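Local coordinates for protein probable mannosyltransferase KTR4 (Saccharomyces cerevisiae, PDB 5A07) that is a probable mannosyltransferase of the GT-A type that binds guanosine-5'-diphosphate together with a manganese ion in its lumenal part, at residues R230-V235 with Y379-Y384; Y256-N261 with C315-N320. All blocks are in the same frame, centred on the assembly; numbering follows the deposited sequence.

Contact 1: residues R230-V235 with Y379-Y384; sequences RLEPNV and YHHTPY. With MN (manganese (II) ion), chain G; GDP (guanosine-5'-diphosphate), chain F.
The imidazole of His-381 and the phenol of Tyr-379 both lie against Val-235, each meeting it obliquely. Val-235 CG1 is 3.7 Å from His-381 CD2, and CB of the same valine is 3.8 Å from Tyr-379 CE1. A water sits above one face of the His-381 ring, toward its rim, and joins the backbones by donating to Asn-234 O and accepting from Thr-382 N. ND1 of the imidazole gives its N-H, in the ring plane, to Thr-382 O (3.0 Å, 156° at the hydrogen), which fixes the ring rotation and turns NE2 to the metal. CG stands anti to the backbone N (chi1 177°), carried from the strand toward the ion.

The carboxylate of Glu-232 is shared between two positive partners. OE1 binds manganese at 2.2 Å, whereas OE2 takes Arg-230 NH2 nearly along its C-O axis in a salt bridge (3.0 Å); Arg-230 is itself held by Asp-354 and Glu-322. His-381 NE2 completes the protein's share of the metal shell at 2.4 Å. GDP O3B and O2A and two waters make it six-coordinate: a water faces Glu-232 OE1 across the ion, and O2A faces the histidine. The water opposite O3B also donates to Pro-233 O. Another water accepts from Glu-232 N and donates to Tyr-379 OH, whose second partner is Asn-320. Beyond these polar links, Val-235 CA packs on His-380 O at 3.3 Å.

A carboxylate on the loop after strand 227-230 beside a histidine far along the chain, with a diphosphate closing the shell, is characteristic of a metal-dependent GT-A glycosyltransferase; Glu-Pro-Asn here is consistent with the position of the DXD motif.

Contact 2: residues Y256-N261 with C315-N320; sequences YGFVLN and CHFWTN
Phe-317 packs against Tyr-256 and Phe-258, which approach from the same side of its ring plane, in an aromatic cluster, its plane oblique to both. Its CD1 sits over one face of the Phe-258 ring, offset toward the rim, 3.5 Å from CG; the centroids are 4.7 Å apart and the planes at 41°. Tyr-256 comes in with CE2, which lies 3.7 Å from Phe-317 CD2, the planes inclined at 48°. Phe-258 CG lies between the backbone N and the carbonyl carbon (chi1 75°), which brings the start of its ring close to Phe-317.

Apolar contacts continue along the chain. Leu-260 and Trp-318 lie side by side and point the same way, with Leu-260 CD1 at the indole edge, near the ring plane, 3.7 Å from CE3. The Tyr-256 side chain crosses Thr-319 at about a right angle, its OH against the CG2 methyl; that hydroxyl is hydrogen-bonded to Glu-322.

Among polar links, Trp-318 N donates to Leu-260 O (3.0 Å). Asn-261 and Phe-317 form an antiparallel non-hydrogen-bonded pair, supported by a CA-H...O contact from Asn-261 CA to His-316 O (3.4 Å). The Asn-261 amide runs beside the Phe-317 ring with its ND2 toward CE1, while OD1 is taken by Trp-295 NE1. A water that accepts from Val-259 N (2.9 Å) probably also donates to Trp-318 O, joining the segments.

Strand 316-317 thus pairs with the end of strand 256-262, which also runs antiparallel to 322-325 and parallel to 371-373. Helix 354-365 packs against Tyr-256, His-316 and Thr-319, helix 418-425 against Phe-258 and Asn-261, and the Trp-295 ring stacks on Phe-317. The Cys-315 to Cys-417 disulfide ties the start of 315-320 to the C-terminal region.

In the fold
Contact 2 lies about 3 Å from the centre of the chain and contact 1 about 12 Å from it, the contact centres being 12 Å apart. Both segments of contact 2 fall between those of contact 1 in sequence. They meet directly: Tyr-379 OH and Asn-320 OD1 are 2.6 Å apart, a probable hydrogen bond, and Trp-318 CH2 packs on His-381 O at 3.2 Å. Glu-322 and Asp-354 span them as well, each bridging to Arg-230 while also taking the hydroxyl of Tyr-256 or Thr-319, respectively. Contact 1 supplies both protein ligands of manganese; in contact 2 the nearest atoms of the Trp-318 side chain are about 6 Å from GDP and about 7 Å from manganese.

Contact 1: residues R230-V235 with Y379-Y384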
loop_
_atom_site.group_PDB
_atom_site.type_symbol
_atom_site.label_atom_id
_atom_site.label_comp_id
_atom_site.label_asym_id
_atom_site.label_seq_id
_atom_site.Cartn_x
_atom_site.Cartn_y
_atom_site.Cartn_z
ATOM N N ARG B 230 8.938 -0.843 1.030
ATOM C CA ARG B 230 8.732 -1.848 0.006
ATOM C C ARG B 230 9.055 -1.350 -1.399
ATOM O O ARG B 230 8.477 -0.362 -1.851
ATOM C CB ARG B 230 7.313 -2.365 0.043
ATOM C CG ARG B 230 6.971 -3.412 -1.015
ATOM C CD ARG B 230 5.631 -3.948 -0.624
ATOM N NE ARG B 230 5.013 -4.700 -1.670
ATOM C CZ ARG B 230 3.831 -5.256 -1.545
ATOM N NH1 ARG B 230 3.159 -5.194 -0.407
ATOM N NH2 ARG B 230 3.321 -5.911 -2.551
ATOM N N LEU B 231 9.915 -2.109 -2.095
ATOM C CA LEU B 231 10.349 -1.848 -3.452
ATOM C C LEU B 231 10.035 -3.055 -4.335
ATOM O O LEU B 231 10.284 -4.206 -3.949
ATOM C CB LEU B 231 11.851 -1.633 -3.454
ATOM C CG LEU B 231 12.413 -1.185 -4.778
ATOM C CD1 LEU B 231 11.945 0.217 -5.160
ATOM C CD2 LEU B 231 13.925 -1.204 -4.647
ATOM N N GLU B 232 9.425 -2.816 -5.495
ATOM C CA GLU B 232 9.119 -3.887 -6.441
ATOM C C GLU B 232 9.921 -3.683 -7.732
ATOM O O GLU B 232 10.436 -2.592 -7.990
ATOM C CB GLU B 232 7.643 -3.903 -6.825
ATOM C CG GLU B 232 6.755 -4.320 -5.678
ATOM C CD GLU B 232 5.433 -4.952 -6.074
ATOM O OE1 GLU B 232 5.031 -4.923 -7.266
ATOM O OE2 GLU B 232 4.698 -5.280 -5.122
ATOM N N PRO B 233 10.075 -4.753 -8.487
ATOM C CA PRO B 233 10.795 -4.610 -9.748
ATOM C C PRO B 233 10.099 -3.663 -10.725
ATOM O O PRO B 233 8.874 -3.560 -10.722
ATOM C CB PRO B 233 10.783 -6.034 -10.331
ATOM C CG PRO B 233 10.598 -6.900 -9.166
ATOM C CD PRO B 233 9.681 -6.131 -8.260
ATOM N N ASN B 234 10.896 -3.034 -11.583
ATOM C CA ASN B 234 10.337 -2.288 -12.719
ATOM C C ASN B 234 9.499 -1.027 -12.340
ATOM O O ASN B 234 8.529 -0.726 -12.987
ATOM C CB ASN B 234 9.482 -3.213 -13.586
ATOM C CG ASN B 234 9.357 -2.697 -15.001
ATOM O OD1 ASN B 234 10.181 -1.904 -15.460
ATOM N ND2 ASN B 234 8.292 -3.094 -15.685
ATOM N N VAL B 235 9.915 -0.312 -11.308
ATOM C CA VAL B 235 9.242 0.921 -10.940
ATOM C C VAL B 235 10.173 2.046 -11.174
ATOM O O VAL B 235 11.396 1.861 -11.385
ATOM C CB VAL B 235 8.743 0.893 -9.472
ATOM C CG1 VAL B 235 7.880 -0.291 -9.270
ATOM C CG2 VAL B 235 9.902 0.864 -8.472
ATOM N N TYR B 379 6.429 8.749 -8.587
ATOM C CA TYR B 379 6.547 7.292 -8.615
ATOM C C TYR B 379 5.669 6.669 -9.661
ATOM O O TYR B 379 4.494 7.124 -9.909
ATOM C CB TYR B 379 6.054 6.697 -7.291
ATOM C CG TYR B 379 6.001 5.188 -7.284
ATOM C CD1 TYR B 379 7.127 4.476 -6.946
ATOM C CD2 TYR B 379 4.799 4.508 -7.392
ATOM C CE1 TYR B 379 7.085 3.075 -6.836
ATOM C CE2 TYR B 379 4.709 3.135 -7.314
ATOM C CZ TYR B 379 5.904 2.403 -7.059
ATOM O OH TYR B 379 5.878 1.042 -6.893
ATOM N N HIS B 380 6.180 5.640 -10.330
ATOM C CA HIS B 380 5.352 4.869 -11.301
ATOM C C HIS B 380 5.541 3.405 -11.161
ATOM O O HIS B 380 6.679 2.944 -11.044
ATOM C CB HIS B 380 5.694 5.328 -12.704
ATOM C CG HIS B 380 5.264 4.406 -13.796
ATOM N ND1 HIS B 380 6.142 3.565 -14.444
ATOM C CD2 HIS B 380 4.067 4.217 -14.385
ATOM C CE1 HIS B 380 5.504 2.919 -15.421
ATOM N NE2 HIS B 380 4.237 3.296 -15.395
ATOM N N HIS B 381 4.424 2.677 -11.232
ATOM C CA HIS B 381 4.392 1.248 -11.431
ATOM C C HIS B 381 3.272 1.089 -12.418
ATOM O O HIS B 381 2.140 1.603 -12.224
ATOM C CB HIS B 381 4.049 0.533 -10.122
ATOM C CG HIS B 381 3.903 -0.971 -10.207
ATOM N ND1 HIS B 381 2.954 -1.609 -10.960
ATOM C CD2 HIS B 381 4.614 -1.959 -9.610
ATOM C CE1 HIS B 381 3.042 -2.918 -10.779
ATOM N NE2 HIS B 381 4.050 -3.142 -9.969
ATOM N N THR B 382 3.508 0.364 -13.476
ATOM C CA THR B 382 2.455 0.269 -14.509
ATOM C C THR B 382 1.074 -0.125 -13.932
ATOM O O THR B 382 1.023 -0.991 -13.115
ATOM C CB THR B 382 2.827 -0.763 -15.678
ATOM O OG1 THR B 382 1.735 -0.736 -16.616
ATOM C CG2 THR B 382 2.964 -2.200 -15.203
ATOM N N PRO B 383 -0.017 0.526 -14.327
ATOM C CA PRO B 383 -0.175 1.616 -15.299
ATOM C C PRO B 383 -0.358 3.021 -14.688
ATOM O O PRO B 383 -0.821 3.931 -15.388
ATOM C CB PRO B 383 -1.500 1.267 -15.949
ATOM C CG PRO B 383 -2.320 0.686 -14.850
ATOM C CD PRO B 383 -1.337 -0.030 -13.945
ATOM N N TYR B 384 0.066 3.244 -13.452
ATOM C CA TYR B 384 -0.296 4.498 -12.761
ATOM C C TYR B 384 0.907 5.234 -12.269
ATOM O O TYR B 384 1.943 4.640 -11.887
ATOM C CB TYR B 384 -1.239 4.169 -11.605
ATOM C CG TYR B 384 -2.550 3.476 -11.981
ATOM C CD1 TYR B 384 -3.465 4.080 -12.793
ATOM C CD2 TYR B 384 -2.843 2.215 -11.520
ATOM C CE1 TYR B 384 -4.598 3.425 -13.177
ATOM C CE2 TYR B 384 -4.015 1.554 -11.829
ATOM C CZ TYR B 384 -4.892 2.182 -12.647
ATOM O OH TYR B 384 -6.020 1.582 -13.022
HETATM MN MN MN G . 4.586 -5.415 -9.337
HETATM P PB GDP F . 1.674 -7.166 -9.162
HETATM O O1B GDP F . 1.392 -7.374 -10.602
HETATM O O2B GDP F . 0.635 -7.376 -8.221
HETATM O O3B GDP F . 2.514 -5.968 -8.928
HETATM O O3A GDP F . 2.535 -8.506 -8.847
HETATM P PA GDP F . 4.091 -8.806 -8.897
HETATM O O1A GDP F . 4.436 -9.973 -9.715
HETATM O O2A GDP F . 4.973 -7.645 -9.107
HETATM O "O5'" GDP F . 4.311 -9.301 -7.414
HETATM C "C5'" GDP F . 4.449 -8.522 -6.218
HETATM C "C4'" GDP F . 5.831 -8.616 -5.596
HETATM O "O4'" GDP F . 6.023 -9.974 -5.180
HETATM C "C3'" GDP F . 6.977 -8.263 -6.530
HETATM O "O3'" GDP F . 8.064 -7.720 -5.740
HETATM C "C2'" GDP F . 7.341 -9.625 -7.142
HETATM O "O2'" GDP F . 8.709 -9.693 -7.521
HETATM C "C1'" GDP F . 7.100 -10.512 -5.971
HETATM N N9 GDP F . 6.664 -11.883 -6.328
HETATM C C8 GDP F . 5.535 -12.282 -6.969
HETATM N N7 GDP F . 5.508 -13.675 -7.029
HETATM C C5 GDP F . 6.634 -14.121 -6.392
HETATM C C6 GDP F . 7.190 -15.456 -6.099
HETATM O O6 GDP F . 6.479 -16.425 -6.519
HETATM N N1 GDP F . 8.363 -15.516 -5.454
HETATM C C2 GDP F . 9.069 -14.383 -5.082
HETATM N N2 GDP F . 10.231 -14.516 -4.453
HETATM N N3 GDP F . 8.597 -13.123 -5.336
HETATM C C4 GDP F . 7.394 -12.962 -5.916
HETATM O O HOH W 1 7.931 -0.212 -5.412
HETATM O O HOH W 2 6.836 -5.177 -10.114
HETATM O O HOH W 3 6.027 -1.167 -13.744
HETATM O O HOH W 4 4.180 -5.901 -11.622
#

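Contact 2: residues Y256-N261 with C315-N320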
loop_
_atom_site.group_PDB
_atom_site.type_symbol
_atom_site.label_atom_id
_atom_site.label_comp_id
_atom_site.label_asym_id
_atom_site.label_seq_id
_atom_site.Cartn_x
_atom_site.Cartn_y
_atom_site.Cartn_z
ATOM N N TYR B 256 2.212 4.790 8.302
ATOM C CA TYR B 256 2.063 4.252 6.965
ATOM C C TYR B 256 2.196 5.399 5.970
ATOM O O TYR B 256 1.684 6.501 6.208
ATOM C CB TYR B 256 0.737 3.553 6.809
ATOM C CG TYR B 256 0.639 2.700 5.537
ATOM C CD1 TYR B 256 1.241 1.448 5.485
ATOM C CD2 TYR B 256 -0.019 3.132 4.434
ATOM C CE1 TYR B 256 1.178 0.677 4.344
ATOM C CE2 TYR B 256 -0.115 2.329 3.292
ATOM C CZ TYR B 256 0.483 1.099 3.282
ATOM O OH TYR B 256 0.407 0.314 2.175
ATOM N N GLY B 257 2.897 5.126 4.887
ATOM C CA GLY B 257 3.049 6.045 3.785
ATOM C C GLY B 257 2.696 5.410 2.460
ATOM O O GLY B 257 3.101 4.249 2.176
ATOM N N PHE B 258 1.949 6.162 1.634
ATOM C CA PHE B 258 1.527 5.701 0.349
ATOM C C PHE B 258 1.661 6.821 -0.679
ATOM O O PHE B 258 1.787 7.999 -0.335
ATOM C CB PHE B 258 0.084 5.163 0.398
ATOM C CG PHE B 258 -0.990 6.237 0.482
ATOM C CD1 PHE B 258 -1.340 6.788 1.677
ATOM C CD2 PHE B 258 -1.628 6.691 -0.648
ATOM C CE1 PHE B 258 -2.317 7.781 1.755
ATOM C CE2 PHE B 258 -2.592 7.692 -0.585
ATOM C CZ PHE B 258 -2.913 8.232 0.623
ATOM N N VAL B 259 1.624 6.421 -1.930
ATOM C CA VAL B 259 1.587 7.349 -3.066
ATOM C C VAL B 259 0.349 7.298 -3.969
ATOM O O VAL B 259 -0.022 8.354 -4.591
ATOM C CB VAL B 259 2.856 7.317 -3.967
ATOM C CG1 VAL B 259 4.085 7.799 -3.244
ATOM C CG2 VAL B 259 3.109 5.935 -4.537
ATOM N N LEU B 260 -0.242 6.110 -4.103
ATOM C CA LEU B 260 -1.299 5.876 -5.022
ATOM C C LEU B 260 -2.446 5.133 -4.282
ATOM O O LEU B 260 -2.184 4.327 -3.398
ATOM C CB LEU B 260 -0.814 5.044 -6.255
ATOM C CG LEU B 260 0.076 5.880 -7.186
ATOM C CD1 LEU B 260 0.937 5.039 -8.128
ATOM C CD2 LEU B 260 -0.784 6.883 -7.964
ATOM N N ASN B 261 -3.683 5.378 -4.684
ATOM C CA ASN B 261 -4.877 4.953 -3.913
ATOM C C ASN B 261 -5.925 4.590 -4.949
ATOM O O ASN B 261 -6.356 5.439 -5.701
ATOM C CB ASN B 261 -5.270 6.188 -3.071
ATOM C CG ASN B 261 -6.285 5.897 -2.008
ATOM O OD1 ASN B 261 -7.375 5.333 -2.271
ATOM N ND2 ASN B 261 -5.966 6.332 -0.790
ATOM N N CYS B 315 -11.675 0.658 -2.227
ATOM C CA CYS B 315 -10.486 1.543 -2.206
ATOM C C CYS B 315 -9.390 0.958 -1.321
ATOM O O CYS B 315 -9.640 0.381 -0.259
ATOM C CB CYS B 315 -10.860 2.931 -1.729
ATOM S SG CYS B 315 -11.928 3.751 -2.928
ATOM N N HIS B 316 -8.133 1.071 -1.807
ATOM C CA HIS B 316 -6.997 0.587 -1.100
ATOM C C HIS B 316 -5.738 1.378 -1.433
ATOM O O HIS B 316 -5.639 1.960 -2.510
ATOM C CB HIS B 316 -6.812 -0.923 -1.377
ATOM C CG HIS B 316 -6.542 -1.247 -2.813
ATOM N ND1 HIS B 316 -7.537 -1.335 -3.778
ATOM C CD2 HIS B 316 -5.383 -1.456 -3.455
ATOM C CE1 HIS B 316 -6.981 -1.610 -4.941
ATOM N NE2 HIS B 316 -5.681 -1.707 -4.771
ATOM N N PHE B 317 -4.789 1.375 -0.515
ATOM C CA PHE B 317 -3.457 1.921 -0.806
ATOM C C PHE B 317 -2.814 0.921 -1.758
ATOM O O PHE B 317 -2.908 -0.278 -1.543
ATOM C CB PHE B 317 -2.628 2.057 0.449
ATOM C CG PHE B 317 -3.357 2.787 1.543
ATOM C CD1 PHE B 317 -3.669 4.129 1.371
ATOM C CD2 PHE B 317 -3.734 2.145 2.710
ATOM C CE1 PHE B 317 -4.436 4.812 2.323
ATOM C CE2 PHE B 317 -4.446 2.817 3.663
ATOM C CZ PHE B 317 -4.792 4.143 3.468
ATOM N N TRP B 318 -2.114 1.431 -2.765
ATOM C CA TRP B 318 -1.520 0.544 -3.765
ATOM C C TRP B 318 -0.142 0.127 -3.345
ATOM O O TRP B 318 0.870 0.819 -3.617
ATOM C CB TRP B 318 -1.483 1.252 -5.098
ATOM C CG TRP B 318 -1.470 0.264 -6.283
ATOM C CD1 TRP B 318 -2.055 -0.952 -6.342
ATOM C CD2 TRP B 318 -0.871 0.499 -7.537
ATOM N NE1 TRP B 318 -1.859 -1.508 -7.623
ATOM C CE2 TRP B 318 -1.132 -0.622 -8.356
ATOM C CE3 TRP B 318 -0.092 1.524 -8.046
ATOM C CZ2 TRP B 318 -0.630 -0.723 -9.630
ATOM C CZ3 TRP B 318 0.346 1.431 -9.359
ATOM C CH2 TRP B 318 0.056 0.332 -10.122
ATOM N N THR B 319 -0.106 -1.010 -2.704
ATOM C CA THR B 319 1.028 -1.413 -1.865
ATOM C C THR B 319 2.337 -1.774 -2.591
ATOM O O THR B 319 3.319 -2.054 -1.934
ATOM C CB THR B 319 0.651 -2.638 -0.985
ATOM O OG1 THR B 319 0.177 -3.674 -1.839
ATOM C CG2 THR B 319 -0.448 -2.209 0.046
ATOM N N ASN B 320 2.399 -1.771 -3.929
ATOM C CA ASN B 320 3.704 -1.986 -4.537
ATOM C C ASN B 320 4.750 -1.014 -4.030
ATOM O O ASN B 320 5.934 -1.296 -4.055
ATOM C CB ASN B 320 3.635 -2.083 -6.056
ATOM C CG ASN B 320 2.945 -0.901 -6.728
ATOM O OD1 ASN B 320 3.419 0.212 -6.669
ATOM N ND2 ASN B 320 1.884 -1.178 -7.423
HETATM O O HOH W 5 1.136 3.648 -2.703
#